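Long-range contacts in arginine kinase (Anthopleura japonica, PDB 4RF6), which catalyses the reversible transfer of a phosphoryl group from ATP to L-arginine, giving phospho-L-arginine and ADP, with two arginine kinase units in one chain: residues A[290-295]-A[332-337]; A[136-141]-A[232-237]; A[401-406]-A[430-435]; A[487-492]-A[583-588]. All blocks are in the same frame, centred on the assembly; numbering follows the deposited sequence.

Contact 1: A[290-295]-A[332-337]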
loop_
_atom_site.group_PDB
_atom_site.type_symbol
_atom_site.label_atom_id
_atom_site.label_comp_id
_atom_site.label_asym_id
_atom_site.label_seq_id
_atom_site.Cartn_x
_atom_site.Cartn_y
_atom_site.Cartn_z
ATOM N N VAL A 290 11.524 -3.869 6.456
ATOM C CA VAL A 290 11.080 -4.006 5.072
ATOM C C VAL A 290 10.213 -5.257 4.956
ATOM O O VAL A 290 10.613 -6.331 5.405
ATOM C CB VAL A 290 12.294 -4.118 4.110
ATOM C CG1 VAL A 290 11.858 -4.571 2.723
ATOM C CG2 VAL A 290 13.034 -2.797 4.025
ATOM N N HIS A 291 9.020 -5.118 4.385
ATOM C CA HIS A 291 8.209 -6.289 4.077
ATOM C C HIS A 291 8.505 -6.765 2.658
ATOM O O HIS A 291 8.346 -6.013 1.695
ATOM C CB HIS A 291 6.722 -5.993 4.255
ATOM C CG HIS A 291 6.312 -5.815 5.683
ATOM N ND1 HIS A 291 4.994 -5.784 6.085
ATOM C CD2 HIS A 291 7.053 -5.653 6.806
ATOM C CE1 HIS A 291 4.941 -5.615 7.394
ATOM N NE2 HIS A 291 6.177 -5.531 7.855
ATOM N N VAL A 292 8.951 -8.012 2.534
ATOM C CA VAL A 292 9.391 -8.537 1.245
ATOM C C VAL A 292 8.938 -9.983 1.056
ATOM O O VAL A 292 8.929 -10.772 2.004
ATOM C CB VAL A 292 10.925 -8.412 1.084
ATOM C CG1 VAL A 292 11.654 -9.288 2.100
ATOM C CG2 VAL A 292 11.348 -8.769 -0.330
ATOM N N LYS A 293 8.546 -10.321 -0.169
ATOM C CA LYS A 293 8.057 -11.661 -0.475
ATOM C C LYS A 293 9.185 -12.517 -1.025
ATOM O O LYS A 293 9.591 -12.361 -2.181
ATOM C CB LYS A 293 6.918 -11.589 -1.491
ATOM C CG LYS A 293 6.323 -12.934 -1.880
ATOM C CD LYS A 293 4.920 -12.739 -2.432
ATOM C CE LYS A 293 4.179 -14.060 -2.608
ATOM N NZ LYS A 293 4.703 -14.876 -3.736
ATOM N N ILE A 294 9.696 -13.417 -0.190
ATOM C CA ILE A 294 10.833 -14.252 -0.564
ATOM C C ILE A 294 10.669 -15.729 -0.156
ATOM O O ILE A 294 11.513 -16.274 0.560
ATOM C CB ILE A 294 12.145 -13.678 0.026
ATOM C CG1 ILE A 294 11.955 -13.315 1.501
ATOM C CG2 ILE A 294 12.596 -12.438 -0.748
ATOM C CD1 ILE A 294 13.217 -12.789 2.185
ATOM N N PRO A 295 9.592 -16.393 -0.631
ATOM C CA PRO A 295 9.403 -17.787 -0.205
ATOM C C PRO A 295 10.479 -18.731 -0.746
ATOM O O PRO A 295 10.741 -19.765 -0.131
ATOM C CB PRO A 295 8.030 -18.151 -0.788
ATOM C CG PRO A 295 7.857 -17.246 -1.948
ATOM C CD PRO A 295 8.537 -15.956 -1.566
ATOM N N TYR A 332 7.926 -11.721 4.388
ATOM C CA TYR A 332 8.693 -11.648 5.623
ATOM C C TYR A 332 8.971 -10.207 6.039
ATOM O O TYR A 332 9.164 -9.327 5.191
ATOM C CB TYR A 332 10.006 -12.428 5.488
ATOM C CG TYR A 332 9.826 -13.928 5.478
ATOM C CD1 TYR A 332 9.316 -14.579 4.362
ATOM C CD2 TYR A 332 10.164 -14.693 6.588
ATOM C CE1 TYR A 332 9.142 -15.948 4.352
ATOM C CE2 TYR A 332 9.998 -16.062 6.586
ATOM C CZ TYR A 332 9.487 -16.682 5.468
ATOM O OH TYR A 332 9.317 -18.047 5.463
ATOM N N ASP A 333 8.961 -9.969 7.347
ATOM C CA ASP A 333 9.376 -8.687 7.899
ATOM C C ASP A 333 10.867 -8.788 8.188
ATOM O O ASP A 333 11.284 -9.507 9.097
ATOM C CB ASP A 333 8.595 -8.383 9.182
ATOM C CG ASP A 333 8.948 -7.029 9.794
ATOM O OD1 ASP A 333 9.514 -6.168 9.088
ATOM O OD2 ASP A 333 8.642 -6.826 10.989
ATOM N N ILE A 334 11.673 -8.098 7.390
ATOM C CA ILE A 334 13.107 -8.051 7.625
ATOM C C ILE A 334 13.393 -6.855 8.530
ATOM O O ILE A 334 12.957 -5.746 8.236
ATOM C CB ILE A 334 13.890 -7.928 6.299
ATOM C CG1 ILE A 334 13.349 -8.916 5.274
ATOM C CG2 ILE A 334 15.375 -8.201 6.523
ATOM C CD1 ILE A 334 13.446 -10.362 5.728
ATOM N N SER A 335 14.102 -7.065 9.637
ATOM C CA SER A 335 14.404 -5.955 10.541
ATOM C C SER A 335 15.821 -6.053 11.091
ATOM O O SER A 335 16.458 -7.105 11.010
ATOM C CB SER A 335 13.377 -5.875 11.678
ATOM O OG SER A 335 13.470 -6.999 12.533
ATOM N N ASN A 336 16.323 -4.954 11.641
ATOM C CA ASN A 336 17.661 -4.964 12.227
ATOM C C ASN A 336 17.651 -5.613 13.604
ATOM O O ASN A 336 16.681 -5.477 14.358
ATOM C CB ASN A 336 18.181 -3.538 12.358
ATOM C CG ASN A 336 17.244 -2.669 13.154
ATOM O OD1 ASN A 336 16.053 -2.594 12.850
ATOM N ND2 ASN A 336 17.761 -2.033 14.203
ATOM N N ARG A 337 18.732 -6.302 13.948
ATOM C CA ARG A 337 18.853 -6.858 15.289
ATOM C C ARG A 337 19.663 -5.950 16.214
ATOM O O ARG A 337 19.617 -6.104 17.436
ATOM C CB ARG A 337 19.477 -8.256 15.248
ATOM C CG ARG A 337 18.461 -9.390 15.286
ATOM C CD ARG A 337 19.130 -10.757 15.386
ATOM N NE ARG A 337 19.897 -11.082 14.187
ATOM C CZ ARG A 337 20.097 -12.317 13.734
ATOM N NH1 ARG A 337 19.578 -13.355 14.378
ATOM N NH2 ARG A 337 20.812 -12.514 12.631
HETATM O O HOH W 1 5.485 -6.001 10.590
#
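His291 and Asp333 face each other across two antiparallel strands as a non-hydrogen-bonded pair, and the aspartate crosses the imidazole obliquely, bringing OD1 to the ring edge at CD2. Asp333 CB starts 3.9 Å from His291 CD2. CG anti to the backbone N (chi1 -178°) carries the carboxylate to the CD2-NE2 side of the ring, with Asp333 CG 3.7 Å from His291 NE2. At the tip, Asp333 OD1 comes 3.4 Å from His291 CD2 near the ring plane and accepts from Ser289 OG; OD2 forms a salt bridge with Arg287. Carboxylate and ring planes stand 66° apart, and a water 2.9 Å from His291 NE2 reaches Asp333 OD2 through a weak bond.

These strands, 286-293 and 331-336, are neighbours in the large antiparallel sheet of the first catalytic domain, where Ser289, Val290 and His291 belong to a predicted ATP site. Reciprocal N-H...O bonds join Val290 to Ile334 and Val292 to Tyr332, the shortest being Tyr332 N to Val292 O at 2.8 Å. On the face opposite His291, Val292 CG1 packs against Ile334 CG1 at 3.6 Å, while Ile294 CG1 approaches Tyr332 CD1 obliquely at 4.1 Å.

Contact 2: A[136-141]-A[232-237]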
loop_
_atom_site.group_PDB
_atom_site.type_symbol
_atom_site.label_atom_id
_atom_site.label_comp_id
_atom_site.label_asym_id
_atom_site.label_seq_id
_atom_site.Cartn_x
_atom_site.Cartn_y
_atom_site.Cartn_z
ATOM N N ARG A 136 14.007 9.325 20.307
ATOM C CA ARG A 136 14.896 10.404 20.732
ATOM C C ARG A 136 14.322 11.074 21.977
ATOM O O ARG A 136 13.113 11.043 22.206
ATOM C CB ARG A 136 15.065 11.445 19.616
ATOM C CG ARG A 136 15.781 10.962 18.343
ATOM C CD ARG A 136 17.265 10.729 18.595
ATOM N NE ARG A 136 17.991 10.405 17.366
ATOM C CZ ARG A 136 18.194 9.168 16.925
ATOM N NH1 ARG A 136 17.724 8.129 17.608
ATOM N NH2 ARG A 136 18.871 8.965 15.801
ATOM N N SER A 137 15.191 11.672 22.785
ATOM C CA SER A 137 14.751 12.463 23.924
ATOM C C SER A 137 15.470 13.808 23.877
ATOM O O SER A 137 16.633 13.878 23.468
ATOM C CB SER A 137 15.038 11.731 25.239
ATOM O OG SER A 137 14.368 10.486 25.292
ATOM N N LEU A 138 14.778 14.873 24.277
ATOM C CA LEU A 138 15.346 16.220 24.223
ATOM C C LEU A 138 16.328 16.492 25.363
ATOM O O LEU A 138 16.089 16.089 26.505
ATOM C CB LEU A 138 14.247 17.284 24.256
ATOM C CG LEU A 138 13.217 17.331 23.127
ATOM C CD1 LEU A 138 12.335 18.562 23.276
ATOM C CD2 LEU A 138 13.894 17.318 21.767
ATOM N N LYS A 139 17.425 17.182 25.042
ATOM C CA LYS A 139 18.371 17.661 26.049
ATOM C C LYS A 139 17.670 18.479 27.122
ATOM O O LYS A 139 16.743 19.235 26.825
ATOM C CB LYS A 139 19.439 18.543 25.399
ATOM C CG LYS A 139 20.498 17.783 24.641
ATOM C CD LYS A 139 21.392 18.713 23.820
ATOM C CE LYS A 139 22.534 17.935 23.162
ATOM N NZ LYS A 139 22.987 18.551 21.879
ATOM N N GLY A 140 18.114 18.330 28.367
ATOM C CA GLY A 140 17.657 19.186 29.450
ATOM C C GLY A 140 16.502 18.669 30.296
ATOM O O GLY A 140 16.001 19.388 31.163
ATOM N N TYR A 141 16.073 17.433 30.057
ATOM C CA TYR A 141 14.947 16.868 30.799
ATOM C C TYR A 141 15.217 15.433 31.254
ATOM O O TYR A 141 16.158 14.788 30.788
ATOM C CB TYR A 141 13.673 16.906 29.946
ATOM C CG TYR A 141 13.381 18.251 29.320
ATOM C CD1 TYR A 141 12.832 19.279 30.075
ATOM C CD2 TYR A 141 13.657 18.492 27.976
ATOM C CE1 TYR A 141 12.565 20.508 29.517
ATOM C CE2 TYR A 141 13.388 19.723 27.406
ATOM C CZ TYR A 141 12.842 20.724 28.187
ATOM O OH TYR A 141 12.571 21.954 27.645
ATOM N N GLU A 232 6.445 6.673 24.914
ATOM C CA GLU A 232 7.432 5.956 25.722
ATOM C C GLU A 232 8.740 6.743 25.829
ATOM O O GLU A 232 9.472 6.635 26.821
ATOM C CB GLU A 232 7.687 4.561 25.150
ATOM C CG GLU A 232 8.736 3.764 25.916
ATOM C CD GLU A 232 8.959 2.382 25.340
ATOM O OE1 GLU A 232 7.970 1.755 24.908
ATOM O OE2 GLU A 232 10.122 1.926 25.327
ATOM N N ASP A 233 9.043 7.516 24.791
ATOM C CA ASP A 233 10.140 8.476 24.842
ATOM C C ASP A 233 9.567 9.831 24.433
ATOM O O ASP A 233 8.417 9.901 24.001
ATOM C CB ASP A 233 11.269 8.061 23.887
ATOM C CG ASP A 233 12.038 6.846 24.373
ATOM O OD1 ASP A 233 12.928 7.013 25.228
ATOM O OD2 ASP A 233 11.761 5.730 23.886
ATOM N N HIS A 234 10.348 10.902 24.573
ATOM C CA HIS A 234 9.870 12.224 24.171
ATOM C C HIS A 234 9.414 12.193 22.714
ATOM O O HIS A 234 8.393 12.776 22.347
ATOM C CB HIS A 234 10.967 13.280 24.336
ATOM C CG HIS A 234 11.489 13.405 25.733
ATOM N ND1 HIS A 234 12.579 14.186 26.053
ATOM C CD2 HIS A 234 11.070 12.849 26.894
ATOM C CE1 HIS A 234 12.810 14.105 27.351
ATOM N NE2 HIS A 234 11.910 13.296 27.884
ATOM N N LEU A 235 10.177 11.489 21.888
ATOM C CA LEU A 235 9.884 11.412 20.470
ATOM C C LEU A 235 10.000 9.988 19.953
ATOM O O LEU A 235 10.986 9.289 20.229
ATOM C CB LEU A 235 10.836 12.312 19.681
ATOM C CG LEU A 235 10.809 13.794 20.046
ATOM C CD1 LEU A 235 12.075 14.500 19.586
ATOM C CD2 LEU A 235 9.597 14.446 19.429
ATOM N N ARG A 236 8.981 9.565 19.215
ATOM C CA ARG A 236 9.081 8.391 18.367
ATOM C C ARG A 236 8.804 8.871 16.949
ATOM O O ARG A 236 7.683 9.266 16.620
ATOM C CB ARG A 236 8.079 7.310 18.766
ATOM C CG ARG A 236 8.307 6.009 18.000
ATOM C CD ARG A 236 7.162 5.029 18.154
ATOM N NE ARG A 236 7.113 4.435 19.486
ATOM C CZ ARG A 236 6.435 3.330 19.781
ATOM N NH1 ARG A 236 5.760 2.696 18.831
ATOM N NH2 ARG A 236 6.436 2.852 21.022
ATOM N N ILE A 237 9.839 8.850 16.118
ATOM C CA ILE A 237 9.784 9.447 14.792
ATOM C C ILE A 237 9.864 8.369 13.721
ATOM O O ILE A 237 10.839 7.616 13.665
ATOM C CB ILE A 237 10.941 10.431 14.608
ATOM C CG1 ILE A 237 10.972 11.426 15.771
ATOM C CG2 ILE A 237 10.821 11.147 13.277
ATOM C CD1 ILE A 237 12.322 12.122 15.974
HETATM O O HOH W 2 12.407 9.482 26.979
#
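The imidazole of His234 closes against the backbone just beyond Arg136, where ND1 accepts from Leu138 N at 2.9 Å. Leu138 N meets the ring at its edge, tilted 22° from the plane. His234 CG is anti to its own carbonyl carbon (chi1 -59°), which swings the ring forward against residues 137-141. Ser137 CB then sits over one ring face, offset toward the rim, in a CH-pi contact 3.9 Å from the ring centroid of His234. Tyr141 CB adds an oblique approach to CE1, and NE2 is bonded to Gly142 O; both ring nitrogens are thus engaged in the turn region.

Ser137 OG is likewise anti to its carbonyl carbon (chi1 -60°) and leans toward Asp233. Their meeting is indirect: one water stands 2.8 Å from Ser137 OG and donates to Asp233 OD1 at 3.1 Å, an oxygen that also accepts from Ser277 N. Leu138 CD2 touches Leu235 CD1 at 4.0 Å.

Arg136 and Leu235 form an antiparallel hydrogen-bonded pair at the end of strand 127-136, before the type II turn Leu138-Tyr141. The Arg136 guanidinium leads off to Glu344, Thr284 and Tyr274. Glu232, a substrate-binding residue by similarity, adjoins the contact. Leu138, His234 and Leu235 pack on helix 149-163, Leu138 and Leu235 also on helix 246-264, and Leu235 touches strand 225-229.

Contact 3: A[401-406]-A[430-435]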
loop_
_atom_site.group_PDB
_atom_site.type_symbol
_atom_site.label_atom_id
_atom_site.label_comp_id
_atom_site.label_asym_id
_atom_site.label_seq_id
_atom_site.Cartn_x
_atom_site.Cartn_y
_atom_site.Cartn_z
ATOM N N LYS A 401 13.777 -11.575 -24.459
ATOM C CA LYS A 401 13.537 -10.184 -24.831
ATOM C C LYS A 401 12.743 -9.467 -23.742
ATOM O O LYS A 401 11.880 -10.063 -23.096
ATOM C CB LYS A 401 12.765 -10.107 -26.149
ATOM C CG LYS A 401 13.444 -10.804 -27.319
ATOM C CD LYS A 401 12.586 -10.693 -28.567
ATOM C CE LYS A 401 13.399 -10.983 -29.822
ATOM N NZ LYS A 401 12.711 -10.481 -31.053
ATOM N N LYS A 402 13.035 -8.187 -23.543
ATOM C CA LYS A 402 12.338 -7.395 -22.540
ATOM C C LYS A 402 12.056 -5.997 -23.066
ATOM O O LYS A 402 12.835 -5.457 -23.861
ATOM C CB LYS A 402 13.151 -7.314 -21.250
ATOM C CG LYS A 402 13.227 -8.618 -20.471
ATOM C CD LYS A 402 13.965 -8.418 -19.156
ATOM C CE LYS A 402 13.519 -9.421 -18.106
ATOM N NZ LYS A 402 14.210 -9.200 -16.809
ATOM N N THR A 403 10.936 -5.422 -22.630
ATOM C CA THR A 403 10.559 -4.069 -23.018
ATOM C C THR A 403 11.431 -3.066 -22.277
ATOM O O THR A 403 12.116 -3.421 -21.322
ATOM C CB THR A 403 9.073 -3.772 -22.684
ATOM O OG1 THR A 403 8.931 -3.542 -21.275
ATOM C CG2 THR A 403 8.184 -4.932 -23.113
ATOM N N ALA A 404 11.395 -1.810 -22.713
ATOM C CA ALA A 404 12.146 -0.746 -22.051
ATOM C C ALA A 404 11.753 -0.599 -20.582
ATOM O O ALA A 404 12.563 -0.161 -19.759
ATOM C CB ALA A 404 11.947 0.570 -22.782
ATOM N N LYS A 405 10.507 -0.945 -20.258
ATOM C CA LYS A 405 10.023 -0.863 -18.879
ATOM C C LYS A 405 10.277 -2.143 -18.079
ATOM O O LYS A 405 9.859 -2.256 -16.921
ATOM C CB LYS A 405 8.540 -0.485 -18.850
ATOM C CG LYS A 405 8.260 0.901 -19.425
ATOM C CD LYS A 405 6.772 1.210 -19.496
ATOM C CE LYS A 405 6.509 2.595 -20.091
ATOM N NZ LYS A 405 6.880 2.676 -21.533
ATOM N N GLY A 406 10.963 -3.103 -18.696
ATOM C CA GLY A 406 11.388 -4.311 -18.004
ATOM C C GLY A 406 10.423 -5.488 -18.052
ATOM O O GLY A 406 10.574 -6.455 -17.293
ATOM N N ASP A 430 2.911 -3.261 -20.838
ATOM C CA ASP A 430 3.058 -1.938 -21.438
ATOM C C ASP A 430 2.752 -1.988 -22.929
ATOM O O ASP A 430 2.561 -3.073 -23.486
ATOM C CB ASP A 430 4.458 -1.340 -21.163
ATOM C CG ASP A 430 5.609 -2.191 -21.720
ATOM O OD1 ASP A 430 5.410 -2.982 -22.665
ATOM O OD2 ASP A 430 6.740 -2.048 -21.209
ATOM N N GLU A 431 2.704 -0.821 -23.573
ATOM C CA GLU A 431 2.432 -0.739 -25.013
ATOM C C GLU A 431 3.406 -1.577 -25.834
ATOM O O GLU A 431 3.019 -2.223 -26.812
ATOM C CB GLU A 431 2.492 0.721 -25.487
ATOM C CG GLU A 431 2.574 0.884 -27.019
ATOM C CD GLU A 431 2.286 2.307 -27.465
ATOM O OE1 GLU A 431 2.407 2.595 -28.676
ATOM O OE2 GLU A 431 1.924 3.134 -26.600
ATOM N N GLU A 432 4.669 -1.581 -25.423
ATOM C CA GLU A 432 5.722 -2.249 -26.190
ATOM C C GLU A 432 5.488 -3.756 -26.311
ATOM O O GLU A 432 5.871 -4.381 -27.310
ATOM C CB GLU A 432 7.097 -1.976 -25.569
ATOM C CG GLU A 432 8.258 -2.454 -26.446
ATOM C CD GLU A 432 9.619 -2.059 -25.904
ATOM O OE1 GLU A 432 9.665 -1.214 -24.982
ATOM O OE2 GLU A 432 10.633 -2.597 -26.408
ATOM N N CYS A 433 4.847 -4.336 -25.298
ATOM C CA CYS A 433 4.507 -5.758 -25.312
ATOM C C CYS A 433 3.760 -6.187 -26.574
ATOM O O CYS A 433 3.994 -7.277 -27.103
ATOM C CB CYS A 433 3.656 -6.108 -24.092
ATOM S SG CYS A 433 4.576 -6.137 -22.530
ATOM N N TYR A 434 2.844 -5.341 -27.042
ATOM C CA TYR A 434 2.029 -5.674 -28.209
ATOM C C TYR A 434 2.865 -5.723 -29.483
ATOM O O TYR A 434 2.467 -6.338 -30.465
ATOM C CB TYR A 434 0.874 -4.681 -28.381
ATOM C CG TYR A 434 -0.279 -4.914 -27.438
ATOM C CD1 TYR A 434 -1.182 -5.956 -27.655
ATOM C CD2 TYR A 434 -0.472 -4.097 -26.333
ATOM C CE1 TYR A 434 -2.240 -6.179 -26.792
ATOM C CE2 TYR A 434 -1.538 -4.306 -25.462
ATOM C CZ TYR A 434 -2.411 -5.349 -25.697
ATOM O OH TYR A 434 -3.460 -5.561 -24.831
ATOM N N THR A 435 4.020 -5.064 -29.462
ATOM C CA THR A 435 4.929 -5.089 -30.607
ATOM C C THR A 435 6.062 -6.089 -30.399
ATOM O O THR A 435 6.359 -6.895 -31.281
ATOM C CB THR A 435 5.525 -3.717 -30.899
ATOM O OG1 THR A 435 4.481 -2.803 -31.262
ATOM C CG2 THR A 435 6.511 -3.809 -32.053
HETATM O O HOH W 3 13.130 -2.401 -25.429
HETATM O O HOH W 4 5.638 0.644 -23.793
HETATM O O HOH W 5 8.245 -0.102 -22.797
#
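Thr403 and Asp430 meet tip to tip in a hydrogen bond from Thr403 OG1 to Asp430 OD2 of 2.7 Å, made to the syn lone pair. With OG1 between the backbone N and the carbonyl carbon (chi1 76°), the hydroxyl faces the carboxylate and still accepts from Ile407 N. The second direct bond comes from Ala404 N, which points at Glu432 OE1 over 2.9 Å in an almost straight line (176°) but arrives from above the carboxylate plane. Glu432 can reach this amide because its chain is extended, with CG anti to the backbone N.

Water extends the polar network. One molecule donates to both Asp430 OD2 and Glu432 OE1, and Lys405 NZ is weakly bonded to it. The ammonium, with NZ 4.7 Å from Asp430 OD2, makes no direct salt bridge, although its charge would probably favour ionised carboxylates.

The remaining contacts are van der Waals. Thr403 CG2 lies 3.8 Å from Cys433 SG. The Lys405 chain crosses Asp430 obliquely, Lys405 CB coming 3.4 Å from Asp430 OD2.

Within 430-435, Asp430 OD1 accepts from Cys433 N at 3.0 Å. The aspartate therefore caps the short helix that includes Cys433 with one oxygen and holds the type I turn Thr403-Gly406 with the other. This aspartate helix cap tied to a beta turn lies between helices of the second N-terminal domain, the small helical domain of phosphagen kinases.

Contact 4: A[487-492]-A[583-588]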
loop_
_atom_site.group_PDB
_atom_site.type_symbol
_atom_site.label_atom_id
_atom_site.label_comp_id
_atom_site.label_asym_id
_atom_site.label_seq_id
_atom_site.Cartn_x
_atom_site.Cartn_y
_atom_site.Cartn_z
ATOM N N ALA A 487 -12.902 1.722 -21.263
ATOM C CA ALA A 487 -11.648 1.565 -20.543
ATOM C C ALA A 487 -10.613 2.428 -21.248
ATOM O O ALA A 487 -10.557 2.450 -22.475
ATOM C CB ALA A 487 -11.209 0.114 -20.552
ATOM N N ARG A 488 -9.785 3.129 -20.482
ATOM C CA ARG A 488 -8.720 3.931 -21.073
ATOM C C ARG A 488 -7.475 3.823 -20.203
ATOM O O ARG A 488 -7.575 3.593 -18.993
ATOM C CB ARG A 488 -9.148 5.395 -21.207
ATOM C CG ARG A 488 -10.260 5.673 -22.222
ATOM C CD ARG A 488 -9.759 5.502 -23.660
ATOM N NE ARG A 488 -10.776 5.890 -24.638
ATOM C CZ ARG A 488 -11.644 5.046 -25.190
ATOM N NH1 ARG A 488 -11.620 3.753 -24.870
ATOM N NH2 ARG A 488 -12.537 5.495 -26.060
ATOM N N ASN A 489 -6.304 3.966 -20.819
ATOM C CA ASN A 489 -5.073 4.073 -20.048
ATOM C C ASN A 489 -4.328 5.351 -20.416
ATOM O O ASN A 489 -4.404 5.806 -21.560
ATOM C CB ASN A 489 -4.213 2.821 -20.208
ATOM C CG ASN A 489 -4.842 1.604 -19.539
ATOM O OD1 ASN A 489 -4.616 1.344 -18.356
ATOM N ND2 ASN A 489 -5.663 0.872 -20.287
ATOM N N VAL A 490 -3.641 5.941 -19.440
ATOM C CA VAL A 490 -3.041 7.264 -19.617
ATOM C C VAL A 490 -1.702 7.199 -20.358
ATOM O O VAL A 490 -0.819 6.407 -20.009
ATOM C CB VAL A 490 -2.888 7.997 -18.260
ATOM C CG1 VAL A 490 -2.273 9.368 -18.460
ATOM C CG2 VAL A 490 -4.237 8.134 -17.570
ATOM N N LYS A 491 -1.561 8.024 -21.391
ATOM C CA LYS A 491 -0.367 8.005 -22.229
ATOM C C LYS A 491 0.872 8.376 -21.421
ATOM O O LYS A 491 0.815 9.236 -20.535
ATOM C CB LYS A 491 -0.529 8.952 -23.421
ATOM C CG LYS A 491 0.554 8.779 -24.480
ATOM C CD LYS A 491 0.375 9.743 -25.644
ATOM C CE LYS A 491 1.496 9.560 -26.655
ATOM N NZ LYS A 491 1.347 10.464 -27.821
ATOM N N GLY A 492 1.985 7.705 -21.701
ATOM C CA GLY A 492 3.233 8.037 -21.046
ATOM C C GLY A 492 3.593 7.094 -19.914
ATOM O O GLY A 492 4.631 7.259 -19.271
ATOM N N GLU A 583 -8.226 0.669 -11.180
ATOM C CA GLU A 583 -8.801 -0.642 -10.906
ATOM C C GLU A 583 -8.108 -1.691 -11.796
ATOM O O GLU A 583 -6.951 -2.047 -11.549
ATOM C CB GLU A 583 -10.319 -0.615 -11.122
ATOM C CG GLU A 583 -11.063 -1.844 -10.600
ATOM C CD GLU A 583 -11.672 -2.679 -11.714
ATOM O OE1 GLU A 583 -11.786 -2.167 -12.850
ATOM O OE2 GLU A 583 -12.029 -3.846 -11.447
ATOM N N GLU A 584 -8.788 -2.172 -12.835
ATOM C CA GLU A 584 -8.177 -3.120 -13.777
ATOM C C GLU A 584 -7.424 -2.362 -14.868
ATOM O O GLU A 584 -6.320 -2.745 -15.265
ATOM C CB GLU A 584 -9.241 -4.024 -14.408
ATOM C CG GLU A 584 -8.679 -5.109 -15.330
ATOM C CD GLU A 584 -9.756 -6.039 -15.870
ATOM O OE1 GLU A 584 -10.939 -5.843 -15.527
ATOM O OE2 GLU A 584 -9.421 -6.967 -16.633
ATOM N N ASP A 585 -8.051 -1.303 -15.367
ATOM C CA ASP A 585 -7.366 -0.329 -16.201
ATOM C C ASP A 585 -7.179 0.937 -15.375
ATOM O O ASP A 585 -7.763 1.081 -14.294
ATOM C CB ASP A 585 -8.171 -0.024 -17.466
ATOM C CG ASP A 585 -8.152 -1.167 -18.458
ATOM O OD1 ASP A 585 -7.147 -1.292 -19.189
ATOM O OD2 ASP A 585 -9.139 -1.936 -18.503
ATOM N N GLN A 586 -6.362 1.851 -15.876
ATOM C CA GLN A 586 -6.091 3.079 -15.148
ATOM C C GLN A 586 -7.363 3.912 -15.061
ATOM O O GLN A 586 -7.638 4.544 -14.038
ATOM C CB GLN A 586 -4.927 3.817 -15.814
ATOM C CG GLN A 586 -3.625 3.001 -15.683
ATOM C CD GLN A 586 -2.563 3.332 -16.716
ATOM O OE1 GLN A 586 -2.611 4.372 -17.376
ATOM N NE2 GLN A 586 -1.586 2.439 -16.855
ATOM N N LEU A 587 -8.159 3.858 -16.128
ATOM C CA LEU A 587 -9.442 4.545 -16.187
ATOM C C LEU A 587 -10.562 3.622 -16.651
ATOM O O LEU A 587 -10.465 2.999 -17.718
ATOM C CB LEU A 587 -9.363 5.742 -17.132
ATOM C CG LEU A 587 -8.408 6.850 -16.710
ATOM C CD1 LEU A 587 -8.215 7.857 -17.824
ATOM C CD2 LEU A 587 -8.957 7.529 -15.464
ATOM N N ARG A 588 -11.620 3.533 -15.849
ATOM C CA ARG A 588 -12.874 2.957 -16.320
ATOM C C ARG A 588 -13.926 4.051 -16.212
ATOM O O ARG A 588 -14.223 4.541 -15.118
ATOM C CB ARG A 588 -13.279 1.734 -15.505
ATOM C CG ARG A 588 -14.444 0.983 -16.130
ATOM C CD ARG A 588 -15.192 0.152 -15.109
ATOM N NE ARG A 588 -15.005 -1.278 -15.319
ATOM C CZ ARG A 588 -15.937 -2.191 -15.058
ATOM N NH1 ARG A 588 -17.117 -1.816 -14.582
ATOM N NH2 ARG A 588 -15.692 -3.477 -15.276
HETATM O O HOH W 6 -3.886 -1.242 -18.280
#
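Asp585 OD1 accepts from two donors, Asn489 ND2 at 2.8 Å and Ser628 OG. The amide bond is nearly straight (174°) and lies in the Asn489 amide plane, yet it meets the carboxylate oxygen on its anti side and out of the carboxylate plane; the two flat groups are turned 62° apart. Asn489 ND2 also bonds to Leu627 O. Asp585 OD2 rests 3.6 Å from Ala487 CB.

The other end of the same amide, Asn489 OD1, accepts from Gln586 N at 3.1 Å, the donor standing well above the carbonyl plane. Asn489 therefore answers both a side chain and a backbone amide of the opposite loop.

All this happens where two neighbouring strands of the second catalytic domain's antiparallel sheet, 479-488 and 587-594, meet their loops. Arg488 and Leu587 make the hydrogen-bonded pair, with Arg488 N 2.8 Å from Leu587 O. The arginine tip departs to Thr636, Glu696 and Tyr626.

Just before strand 587-594, the extended Gln586 chain crosses Asn489 at about a right angle, their amide planes nearly perpendicular. Its OE1 takes Val490 N at 2.8 Å, while NE2 bonds to Ala494 O. Val490 CG2 lies 4.0 Å from Leu587 CD1, and Leu587 in turn packs on Val511 of helix 501-516.

Overall arrangement
Contacts 2 and 4 are counterparts in the two catalytic domains, each joining the end of the central strand to the neighbouring strand of an eight-stranded antiparallel sheet; His234 and Gln586 occupy matching places. Their centres lie about 47 Å apart, on opposite sides of the chain's centre. Contact 1 belongs to the same sheet as contact 2, about 28 Å away between centres, on the other flank of strand 127-136; both include residues of the predicted ATP site. Contacts 3 and 4, with centres about 17 Å apart, are in the second repeat and away from the annotated sites. Ser628 bridges them: its carbonyl bonds to Tyr434 and its hydroxyl to Asp585, linking the small helical domain to the catalytic one.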